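PDB 3C7L: regulator of G-protein signaling 16 from Mus musculus, which accelerates GTP hydrolysis by G protein alpha subunits through the RGS domain described here, driving them to the inactive GDP-bound form and shortening receptor signals. Local coordinates for residues L26-H36 / E46-C54; V15-L25 / Y124-Y133. One frame throughout, in Å; residues are numbered along the deposited sequence.

Contact 1. Residues L26-H36 / E46-C54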
loop_
_atom_site.group_PDB
_atom_site.type_symbol
_atom_site.label_atom_id
_atom_site.label_comp_id
_atom_site.label_asym_id
_atom_site.label_seq_id
_atom_site.Cartn_x
_atom_site.Cartn_y
_atom_site.Cartn_z
ATOM N N LEU A 26 -7.355 -3.859 -6.772
ATOM C CA LEU A 26 -5.922 -4.037 -6.536
ATOM C C LEU A 26 -5.293 -5.262 -7.200
ATOM O O LEU A 26 -4.070 -5.401 -7.214
ATOM C CB LEU A 26 -5.661 -4.077 -5.029
ATOM C CG LEU A 26 -6.076 -2.788 -4.312
ATOM C CD1 LEU A 26 -6.045 -2.981 -2.814
ATOM C CD2 LEU A 26 -5.149 -1.651 -4.738
ATOM N N ASN A 27 -6.122 -6.143 -7.749
ATOM C CA ASN A 27 -5.633 -7.346 -8.419
ATOM C C ASN A 27 -5.811 -7.190 -9.927
ATOM O O ASN A 27 -5.560 -8.117 -10.699
ATOM C CB ASN A 27 -6.413 -8.575 -7.935
ATOM C CG ASN A 27 -5.885 -9.878 -8.523
ATOM O OD1 ASN A 27 -6.578 -10.896 -8.517
ATOM N ND2 ASN A 27 -4.652 -9.853 -9.021
ATOM N N SER A 28 -6.258 -6.013 -10.349
ATOM C CA SER A 28 -6.473 -5.751 -11.766
ATOM C C SER A 28 -5.323 -4.938 -12.355
ATOM O O SER A 28 -4.892 -3.948 -11.774
ATOM C CB SER A 28 -7.795 -4.996 -11.955
ATOM O OG SER A 28 -7.906 -4.454 -13.259
ATOM N N LYS A 29 -4.830 -5.361 -13.513
ATOM C CA LYS A 29 -3.741 -4.652 -14.168
ATOM C C LYS A 29 -4.172 -3.238 -14.547
ATOM O O LYS A 29 -3.490 -2.264 -14.217
ATOM C CB LYS A 29 -3.296 -5.414 -15.419
ATOM C CG LYS A 29 -2.464 -4.592 -16.388
ATOM C CD LYS A 29 -2.006 -5.451 -17.562
ATOM C CE LYS A 29 -1.927 -4.645 -18.845
ATOM N NZ LYS A 29 -1.053 -3.458 -18.706
ATOM N N ASN A 30 -5.304 -3.128 -15.239
ATOM C CA ASN A 30 -5.805 -1.822 -15.659
ATOM C C ASN A 30 -6.303 -1.010 -14.471
ATOM O O ASN A 30 -6.143 0.210 -14.435
ATOM C CB ASN A 30 -6.934 -1.970 -16.690
ATOM C CG ASN A 30 -6.445 -2.505 -18.025
ATOM O OD1 ASN A 30 -5.315 -2.240 -18.435
ATOM N ND2 ASN A 30 -7.304 -3.245 -18.718
ATOM N N GLY A 31 -6.916 -1.691 -13.508
ATOM C CA GLY A 31 -7.416 -1.012 -12.325
ATOM C C GLY A 31 -6.284 -0.356 -11.550
ATOM O O GLY A 31 -6.356 0.831 -11.211
ATOM N N VAL A 32 -5.237 -1.123 -11.268
ATOM C CA VAL A 32 -4.092 -0.587 -10.538
ATOM C C VAL A 32 -3.438 0.568 -11.295
ATOM O O VAL A 32 -3.111 1.593 -10.701
ATOM C CB VAL A 32 -3.034 -1.677 -10.273
ATOM C CG1 VAL A 32 -1.775 -1.058 -9.697
ATOM C CG2 VAL A 32 -3.590 -2.709 -9.309
ATOM N N ALA A 33 -3.252 0.409 -12.603
ATOM C CA ALA A 33 -2.627 1.462 -13.404
ATOM C C ALA A 33 -3.442 2.747 -13.358
ATOM O O ALA A 33 -2.893 3.836 -13.193
ATOM C CB ALA A 33 -2.460 1.000 -14.854
ATOM N N ALA A 34 -4.757 2.618 -13.501
ATOM C CA ALA A 34 -5.638 3.781 -13.476
ATOM C C ALA A 34 -5.642 4.444 -12.101
ATOM O O ALA A 34 -5.563 5.673 -11.987
ATOM C CB ALA A 34 -7.055 3.367 -13.858
ATOM N N PHE A 35 -5.733 3.625 -11.057
ATOM C CA PHE A 35 -5.760 4.148 -9.698
ATOM C C PHE A 35 -4.415 4.782 -9.325
ATOM O O PHE A 35 -4.382 5.790 -8.631
ATOM C CB PHE A 35 -6.133 3.038 -8.702
ATOM C CG PHE A 35 -6.397 3.536 -7.302
ATOM C CD1 PHE A 35 -7.201 4.653 -7.085
ATOM C CD2 PHE A 35 -5.857 2.878 -6.199
ATOM C CE1 PHE A 35 -7.465 5.110 -5.784
ATOM C CE2 PHE A 35 -6.113 3.321 -4.895
ATOM C CZ PHE A 35 -6.918 4.438 -4.686
ATOM N N HIS A 36 -3.314 4.198 -9.790
ATOM C CA HIS A 36 -1.994 4.741 -9.483
ATOM C C HIS A 36 -1.873 6.153 -10.054
ATOM O O HIS A 36 -1.406 7.067 -9.378
ATOM C CB HIS A 36 -0.887 3.836 -10.052
ATOM C CG HIS A 36 0.498 4.242 -9.645
ATOM N ND1 HIS A 36 1.256 5.136 -10.368
ATOM C CD2 HIS A 36 1.239 3.913 -8.561
ATOM C CE1 HIS A 36 2.405 5.343 -9.747
ATOM N NE2 HIS A 36 2.419 4.614 -8.647
ATOM N N GLU A 46 2.209 6.732 -3.103
ATOM C CA GLU A 46 3.065 5.948 -2.219
ATOM C C GLU A 46 2.226 4.975 -1.390
ATOM O O GLU A 46 2.715 3.924 -0.990
ATOM C CB GLU A 46 3.856 6.854 -1.270
ATOM C CG GLU A 46 2.996 7.605 -0.272
ATOM C CD GLU A 46 2.615 8.996 -0.750
ATOM O OE1 GLU A 46 2.585 9.226 -1.982
ATOM O OE2 GLU A 46 2.335 9.856 0.116
ATOM N N ASN A 47 0.970 5.328 -1.126
ATOM C CA ASN A 47 0.094 4.449 -0.348
ATOM C C ASN A 47 -0.118 3.134 -1.091
ATOM O O ASN A 47 -0.071 2.049 -0.497
ATOM C CB ASN A 47 -1.265 5.112 -0.090
ATOM C CG ASN A 47 -1.162 6.304 0.841
ATOM O OD1 ASN A 47 -0.300 6.341 1.723
ATOM N ND2 ASN A 47 -2.053 7.278 0.663
ATOM N N LEU A 48 -0.359 3.239 -2.395
ATOM C CA LEU A 48 -0.581 2.063 -3.225
ATOM C C LEU A 48 0.712 1.275 -3.447
ATOM O O LEU A 48 0.703 0.049 -3.436
ATOM C CB LEU A 48 -1.172 2.482 -4.579
ATOM C CG LEU A 48 -1.353 1.377 -5.623
ATOM C CD1 LEU A 48 -2.266 0.283 -5.079
ATOM C CD2 LEU A 48 -1.931 1.975 -6.891
ATOM N N GLU A 49 1.822 1.981 -3.653
ATOM C CA GLU A 49 3.104 1.320 -3.876
ATOM C C GLU A 49 3.512 0.528 -2.642
ATOM O O GLU A 49 4.033 -0.583 -2.744
ATOM C CB GLU A 49 4.173 2.364 -4.232
ATOM C CG GLU A 49 3.878 3.039 -5.565
ATOM C CD GLU A 49 4.816 4.183 -5.905
ATOM O OE1 GLU A 49 5.616 4.606 -5.038
ATOM O OE2 GLU A 49 4.734 4.664 -7.053
ATOM N N PHE A 50 3.258 1.101 -1.472
ATOM C CA PHE A 50 3.583 0.445 -0.214
ATOM C C PHE A 50 2.731 -0.808 -0.025
ATOM O O PHE A 50 3.247 -1.860 0.354
ATOM C CB PHE A 50 3.356 1.411 0.955
ATOM C CG PHE A 50 3.422 0.758 2.306
ATOM C CD1 PHE A 50 4.563 0.072 2.708
ATOM C CD2 PHE A 50 2.342 0.826 3.177
ATOM C CE1 PHE A 50 4.626 -0.537 3.960
ATOM C CE2 PHE A 50 2.393 0.225 4.422
ATOM C CZ PHE A 50 3.538 -0.459 4.818
ATOM N N TRP A 51 1.431 -0.693 -0.289
ATOM C CA TRP A 51 0.525 -1.829 -0.137
ATOM C C TRP A 51 0.994 -2.984 -1.016
ATOM O O TRP A 51 1.120 -4.113 -0.552
ATOM C CB TRP A 51 -0.906 -1.427 -0.519
ATOM C CG TRP A 51 -1.951 -2.457 -0.163
ATOM C CD1 TRP A 51 -2.655 -2.540 1.000
ATOM C CD2 TRP A 51 -2.387 -3.555 -0.976
ATOM N NE1 TRP A 51 -3.507 -3.621 0.966
ATOM C CE2 TRP A 51 -3.359 -4.262 -0.236
ATOM C CE3 TRP A 51 -2.046 -4.013 -2.259
ATOM C CZ2 TRP A 51 -4.001 -5.403 -0.735
ATOM C CZ3 TRP A 51 -2.686 -5.147 -2.757
ATOM C CH2 TRP A 51 -3.651 -5.827 -1.994
ATOM N N LEU A 52 1.262 -2.701 -2.284
ATOM C CA LEU A 52 1.726 -3.728 -3.215
ATOM C C LEU A 52 3.070 -4.326 -2.784
ATOM O O LEU A 52 3.320 -5.514 -2.992
ATOM C CB LEU A 52 1.860 -3.146 -4.623
ATOM C CG LEU A 52 0.585 -2.669 -5.326
ATOM C CD1 LEU A 52 0.971 -1.826 -6.521
ATOM C CD2 LEU A 52 -0.258 -3.855 -5.764
ATOM N N ALA A 53 3.930 -3.507 -2.190
ATOM C CA ALA A 53 5.236 -3.984 -1.739
ATOM C C ALA A 53 5.071 -4.961 -0.581
ATOM O O ALA A 53 5.849 -5.907 -0.445
ATOM C CB ALA A 53 6.108 -2.808 -1.314
ATOM N N CYS A 54 4.057 -4.729 0.249
ATOM C CA CYS A 54 3.779 -5.600 1.385
ATOM C C CYS A 54 3.280 -6.955 0.895
ATOM O O CYS A 54 3.599 -7.990 1.475
ATOM C CB CYS A 54 2.717 -4.982 2.298
ATOM S SG CYS A 54 3.277 -3.555 3.252
#

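Contact 2. Residues V15-L25 / Y124-Y133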
loop_
_atom_site.group_PDB
_atom_site.type_symbol
_atom_site.label_atom_id
_atom_site.label_comp_id
_atom_site.label_asym_id
_atom_site.label_seq_id
_atom_site.Cartn_x
_atom_site.Cartn_y
_atom_site.Cartn_z
ATOM N N VAL A 15 -14.209 -4.438 -14.617
ATOM C CA VAL A 15 -14.394 -3.078 -14.124
ATOM C C VAL A 15 -15.482 -3.048 -13.045
ATOM O O VAL A 15 -15.446 -2.218 -12.132
ATOM C CB VAL A 15 -14.749 -2.127 -15.292
ATOM C CG1 VAL A 15 -15.034 -0.731 -14.777
ATOM C CG2 VAL A 15 -13.592 -2.084 -16.275
ATOM N N LEU A 16 -16.435 -3.968 -13.145
ATOM C CA LEU A 16 -17.518 -4.061 -12.176
ATOM C C LEU A 16 -16.918 -4.477 -10.838
ATOM O O LEU A 16 -17.267 -3.939 -9.787
ATOM C CB LEU A 16 -18.548 -5.101 -12.638
ATOM C CG LEU A 16 -19.897 -5.236 -11.920
ATOM C CD1 LEU A 16 -20.759 -6.265 -12.637
ATOM C CD2 LEU A 16 -19.702 -5.659 -10.497
ATOM N N GLY A 17 -15.999 -5.438 -10.882
ATOM C CA GLY A 17 -15.376 -5.890 -9.653
ATOM C C GLY A 17 -14.658 -4.790 -8.886
ATOM O O GLY A 17 -14.615 -4.820 -7.658
ATOM N N TRP A 18 -14.094 -3.818 -9.595
ATOM C CA TRP A 18 -13.370 -2.733 -8.937
ATOM C C TRP A 18 -14.225 -1.965 -7.933
ATOM O O TRP A 18 -13.708 -1.459 -6.933
ATOM C CB TRP A 18 -12.810 -1.736 -9.959
ATOM C CG TRP A 18 -11.921 -2.311 -11.017
ATOM C CD1 TRP A 18 -11.553 -3.615 -11.180
ATOM C CD2 TRP A 18 -11.355 -1.594 -12.118
ATOM N NE1 TRP A 18 -10.798 -3.756 -12.324
ATOM C CE2 TRP A 18 -10.665 -2.528 -12.918
ATOM C CE3 TRP A 18 -11.371 -0.246 -12.507
ATOM C CZ2 TRP A 18 -10.000 -2.160 -14.092
ATOM C CZ3 TRP A 18 -10.709 0.120 -13.674
ATOM C CH2 TRP A 18 -10.035 -0.833 -14.451
ATOM N N ARG A 19 -15.524 -1.843 -8.192
ATOM C CA ARG A 19 -16.359 -1.132 -7.230
ATOM C C ARG A 19 -17.054 -2.071 -6.251
ATOM O O ARG A 19 -17.639 -1.624 -5.270
ATOM C CB ARG A 19 -17.366 -0.218 -7.939
ATOM C CG ARG A 19 -18.284 -0.887 -8.916
ATOM C CD ARG A 19 -18.792 0.138 -9.927
ATOM N NE ARG A 19 -20.246 0.160 -10.013
ATOM C CZ ARG A 19 -20.998 -0.908 -10.250
ATOM N NH1 ARG A 19 -20.440 -2.097 -10.431
ATOM N NH2 ARG A 19 -22.315 -0.790 -10.295
ATOM N N GLU A 20 -16.983 -3.374 -6.505
ATOM C CA GLU A 20 -17.583 -4.335 -5.582
ATOM C C GLU A 20 -16.600 -4.610 -4.444
ATOM O O GLU A 20 -17.004 -4.929 -3.325
ATOM C CB GLU A 20 -17.890 -5.664 -6.274
ATOM C CG GLU A 20 -18.997 -5.637 -7.302
ATOM C CD GLU A 20 -19.291 -7.029 -7.835
ATOM O OE1 GLU A 20 -18.325 -7.776 -8.092
ATOM O OE2 GLU A 20 -20.480 -7.374 -8.007
ATOM N N SER A 21 -15.309 -4.490 -4.742
ATOM C CA SER A 21 -14.268 -4.752 -3.752
ATOM C C SER A 21 -12.945 -4.075 -4.068
ATOM O O SER A 21 -12.428 -4.196 -5.175
ATOM C CB SER A 21 -14.029 -6.259 -3.645
ATOM O OG SER A 21 -12.864 -6.531 -2.884
ATOM N N PHE A 22 -12.386 -3.381 -3.084
ATOM C CA PHE A 22 -11.104 -2.714 -3.266
ATOM C C PHE A 22 -10.033 -3.768 -3.587
ATOM O O PHE A 22 -9.075 -3.506 -4.321
ATOM C CB PHE A 22 -10.751 -1.934 -1.993
ATOM C CG PHE A 22 -9.547 -1.040 -2.134
ATOM C CD1 PHE A 22 -9.306 -0.349 -3.319
ATOM C CD2 PHE A 22 -8.667 -0.869 -1.073
ATOM C CE1 PHE A 22 -8.202 0.499 -3.445
ATOM C CE2 PHE A 22 -7.560 -0.024 -1.188
ATOM C CZ PHE A 22 -7.327 0.661 -2.375
ATOM N N ASP A 23 -10.214 -4.971 -3.054
ATOM C CA ASP A 23 -9.275 -6.057 -3.299
ATOM C C ASP A 23 -9.280 -6.492 -4.765
ATOM O O ASP A 23 -8.241 -6.881 -5.304
ATOM C CB ASP A 23 -9.599 -7.241 -2.387
ATOM C CG ASP A 23 -9.387 -6.911 -0.923
ATOM O OD1 ASP A 23 -8.218 -6.808 -0.501
ATOM O OD2 ASP A 23 -10.386 -6.733 -0.197
ATOM N N LEU A 24 -10.441 -6.426 -5.411
ATOM C CA LEU A 24 -10.527 -6.802 -6.817
ATOM C C LEU A 24 -9.856 -5.726 -7.670
ATOM O O LEU A 24 -9.201 -6.030 -8.664
ATOM C CB LEU A 24 -11.986 -6.989 -7.247
ATOM C CG LEU A 24 -12.707 -8.215 -6.676
ATOM C CD1 LEU A 24 -14.075 -8.360 -7.341
ATOM C CD2 LEU A 24 -11.872 -9.456 -6.905
ATOM N N LEU A 25 -10.022 -4.464 -7.285
ATOM C CA LEU A 25 -9.384 -3.380 -8.019
ATOM C C LEU A 25 -7.861 -3.553 -7.963
ATOM O O LEU A 25 -7.172 -3.424 -8.975
ATOM C CB LEU A 25 -9.761 -2.023 -7.414
ATOM C CG LEU A 25 -9.035 -0.791 -7.976
ATOM C CD1 LEU A 25 -9.355 -0.624 -9.451
ATOM C CD2 LEU A 25 -9.462 0.452 -7.207
ATOM N N TYR A 124 -10.091 6.044 -2.888
ATOM C CA TYR A 124 -10.700 4.964 -3.666
ATOM C C TYR A 124 -12.101 5.373 -4.126
ATOM O O TYR A 124 -12.411 5.300 -5.314
ATOM C CB TYR A 124 -10.723 3.675 -2.832
ATOM C CG TYR A 124 -11.639 2.562 -3.313
ATOM C CD1 TYR A 124 -11.574 2.072 -4.624
ATOM C CD2 TYR A 124 -12.531 1.955 -2.426
ATOM C CE1 TYR A 124 -12.380 0.996 -5.034
ATOM C CE2 TYR A 124 -13.332 0.888 -2.821
ATOM C CZ TYR A 124 -13.251 0.412 -4.120
ATOM O OH TYR A 124 -14.037 -0.655 -4.478
ATOM N N PRO A 125 -12.964 5.810 -3.195
ATOM C CA PRO A 125 -14.308 6.221 -3.608
ATOM C C PRO A 125 -14.282 7.409 -4.568
ATOM O O PRO A 125 -15.124 7.504 -5.453
ATOM C CB PRO A 125 -14.984 6.563 -2.285
ATOM C CG PRO A 125 -14.360 5.590 -1.347
ATOM C CD PRO A 125 -12.896 5.679 -1.729
ATOM N N ARG A 126 -13.326 8.320 -4.401
ATOM C CA ARG A 126 -13.258 9.465 -5.302
ATOM C C ARG A 126 -12.780 9.024 -6.685
ATOM O O ARG A 126 -13.169 9.602 -7.704
ATOM C CB ARG A 126 -12.354 10.571 -4.728
ATOM C CG ARG A 126 -13.008 11.309 -3.559
ATOM C CD ARG A 126 -12.225 12.516 -3.062
ATOM N NE ARG A 126 -10.974 12.163 -2.395
ATOM C CZ ARG A 126 -9.783 12.160 -2.983
ATOM N NH1 ARG A 126 -9.668 12.491 -4.263
ATOM N NH2 ARG A 126 -8.702 11.846 -2.282
ATOM N N PHE A 127 -11.949 7.989 -6.719
ATOM C CA PHE A 127 -11.446 7.453 -7.984
ATOM C C PHE A 127 -12.615 6.897 -8.780
ATOM O O PHE A 127 -12.692 7.072 -10.002
ATOM C CB PHE A 127 -10.441 6.314 -7.740
ATOM C CG PHE A 127 -10.170 5.465 -8.966
ATOM C CD1 PHE A 127 -9.535 6.006 -10.081
ATOM C CD2 PHE A 127 -10.567 4.128 -9.005
ATOM C CE1 PHE A 127 -9.296 5.232 -11.220
ATOM C CE2 PHE A 127 -10.332 3.343 -10.141
ATOM C CZ PHE A 127 -9.695 3.898 -11.248
ATOM N N LEU A 128 -13.514 6.208 -8.084
ATOM C CA LEU A 128 -14.674 5.605 -8.732
ATOM C C LEU A 128 -15.632 6.643 -9.292
ATOM O O LEU A 128 -16.388 6.360 -10.219
ATOM C CB LEU A 128 -15.413 4.695 -7.750
ATOM C CG LEU A 128 -14.606 3.503 -7.227
ATOM C CD1 LEU A 128 -15.463 2.712 -6.236
ATOM C CD2 LEU A 128 -14.165 2.616 -8.391
ATOM N N LYS A 129 -15.597 7.847 -8.734
ATOM C CA LYS A 129 -16.476 8.917 -9.190
ATOM C C LYS A 129 -15.757 9.898 -10.109
ATOM O O LYS A 129 -16.231 11.012 -10.329
ATOM C CB LYS A 129 -17.061 9.654 -7.980
ATOM C CG LYS A 129 -17.948 8.769 -7.123
ATOM C CD LYS A 129 -18.272 9.404 -5.783
ATOM C CE LYS A 129 -19.015 8.416 -4.896
ATOM N NZ LYS A 129 -19.111 8.888 -3.486
ATOM N N SER A 130 -14.618 9.479 -10.652
ATOM C CA SER A 130 -13.838 10.330 -11.544
ATOM C C SER A 130 -13.902 9.793 -12.971
ATOM O O SER A 130 -14.314 8.656 -13.197
ATOM C CB SER A 130 -12.381 10.354 -11.103
ATOM O OG SER A 130 -11.762 9.121 -11.416
ATOM N N PRO A 131 -13.500 10.610 -13.953
ATOM C CA PRO A 131 -13.538 10.139 -15.337
ATOM C C PRO A 131 -12.640 8.924 -15.539
ATOM O O PRO A 131 -12.928 8.070 -16.375
ATOM C CB PRO A 131 -13.048 11.350 -16.123
ATOM C CG PRO A 131 -13.560 12.501 -15.301
ATOM C CD PRO A 131 -13.213 12.054 -13.900
ATOM N N ALA A 132 -11.552 8.858 -14.771
ATOM C CA ALA A 132 -10.589 7.762 -14.875
ATOM C C ALA A 132 -11.261 6.399 -14.730
ATOM O O ALA A 132 -10.823 5.420 -15.334
ATOM C CB ALA A 132 -9.487 7.928 -13.827
ATOM N N TYR A 133 -12.320 6.335 -13.930
ATOM C CA TYR A 133 -13.050 5.087 -13.760
ATOM C C TYR A 133 -14.332 5.109 -14.593
ATOM O O TYR A 133 -14.626 4.163 -15.324
ATOM C CB TYR A 133 -13.429 4.856 -12.291
ATOM C CG TYR A 133 -14.276 3.614 -12.117
ATOM C CD1 TYR A 133 -13.709 2.341 -12.200
ATOM C CD2 TYR A 133 -15.659 3.710 -11.967
ATOM C CE1 TYR A 133 -14.499 1.198 -12.145
ATOM C CE2 TYR A 133 -16.457 2.573 -11.913
ATOM C CZ TYR A 133 -15.873 1.322 -12.003
ATOM O OH TYR A 133 -16.667 0.201 -11.955
HETATM O O HOH W 1 -16.157 -1.467 -2.892
#

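Contact 1. Residues L26-H36 / E46-C54
Leu26 lays its CD1 methyl over one face of the Trp51 indole, squarely above the six-membered ring and 3.7 Å from its centroid, a CH-pi contact. The Leu26 and Leu48 side chains slide past each other in opposite directions, bringing Leu26 CD2 to 3.5 Å from Leu48 CD1, tighter than ordinary van der Waals packing. Leu48 holds CG anti to the backbone N (chi1 175°), and its CD2 rests on helix 29-36 against Val32, Phe35 and His36, 3.8 Å from His36 CB. Val32 CG1 also meets Leu52 CD1, at 4.3 Å.

At one margin of this apolar seam, His36 NE2 donates to Glu49 OE2 over 2.8 Å in a nearly straight bond (168°), in the plane of the imidazole, on the anti side of OE2 and somewhat out of the carboxylate plane. A leucine in place of His36 would probably leave Glu49 OE2 without this donor, the carboxylate keeping a long, weak ion pair of OE1 with Lys84. Helix 29-36, with Leu26 just before it, and helix 46-54, whose segments run at 144° to each other, are thus joined by leucine packing plus one directional bond, whose carboxylate would tend to favour a protonated imidazole.

Contact 2. Residues V15-L25 / Y124-Y133
The two ends of the RGS domain's helical bundle meet here: the short N-terminal helices 15-20 and 22-25 pack against the end of helix 109-128 and the start of helix 131-134. Two tyrosines reach across and donate their hydroxyls to backbone carbonyls of the loosely wound helix 15-20. Tyr124 OH gives its proton to Trp18 O at 2.6 Å, in the carbonyl plane, and Tyr133 OH gives its own to Val15 O at 2.7 Å, from well above that carbonyl's plane. A water donates both to Tyr124 OH and to Arg19 O, adding a second link to the same turn.

Each phenol ring is also packed by apolar side chains. Phe22, with CG anti to the backbone N (chi1 -171°), brings CD1 over one face of Tyr124, 3.6 Å from its CD1, while the two rings lie obliquely with planes at 38°. Leu25 CD2 touches the same ring at 3.7 Å from Tyr124 CE1, and its CD1 reaches Phe127. Val15 CG1 lies 3.3 Å from Tyr133 CE1. Tyr133 and Trp18 touch at their borders, neither ring over the other's face, with Trp18 CE3 3.5 Å from Tyr133 CE1. Leu128 spreads CD2 over the centre of a Tyr133 face and turns CD1 to Arg19 CB, 3.9 Å away. Beyond the contact, Phe127 meets the Phe35 ring, and Asp23 forms a salt bridge with Arg116.

Both tyrosines are probably phosphorylated in the protein, as in relatives, but are unmodified here. Since each hydroxyl is already spent on a carbonyl, a phosphate on either oxygen would probably remove that donor and bring negative charge close to the carbonyl oxygen.

In the fold
From the N terminus, residues 15-25 come first and wait for their partner until 124-133, so contact 2 closes a long loop over almost the whole modelled chain. Contact 1 closes a much shorter one, from 26-36 through a partly helical connection to 46-54, and lies wholly within the longer loop; the two nest without crossing. Their centres are 12 Å apart and their surfaces touch: Trp18 and Leu25 pack on Ser28 and Gly31 at the start of helix 29-40, and Phe35 meets Phe127. Helix 29-40 therefore joins both contacts, tying the two ends of the domain on one side to helix 45-57 on the other.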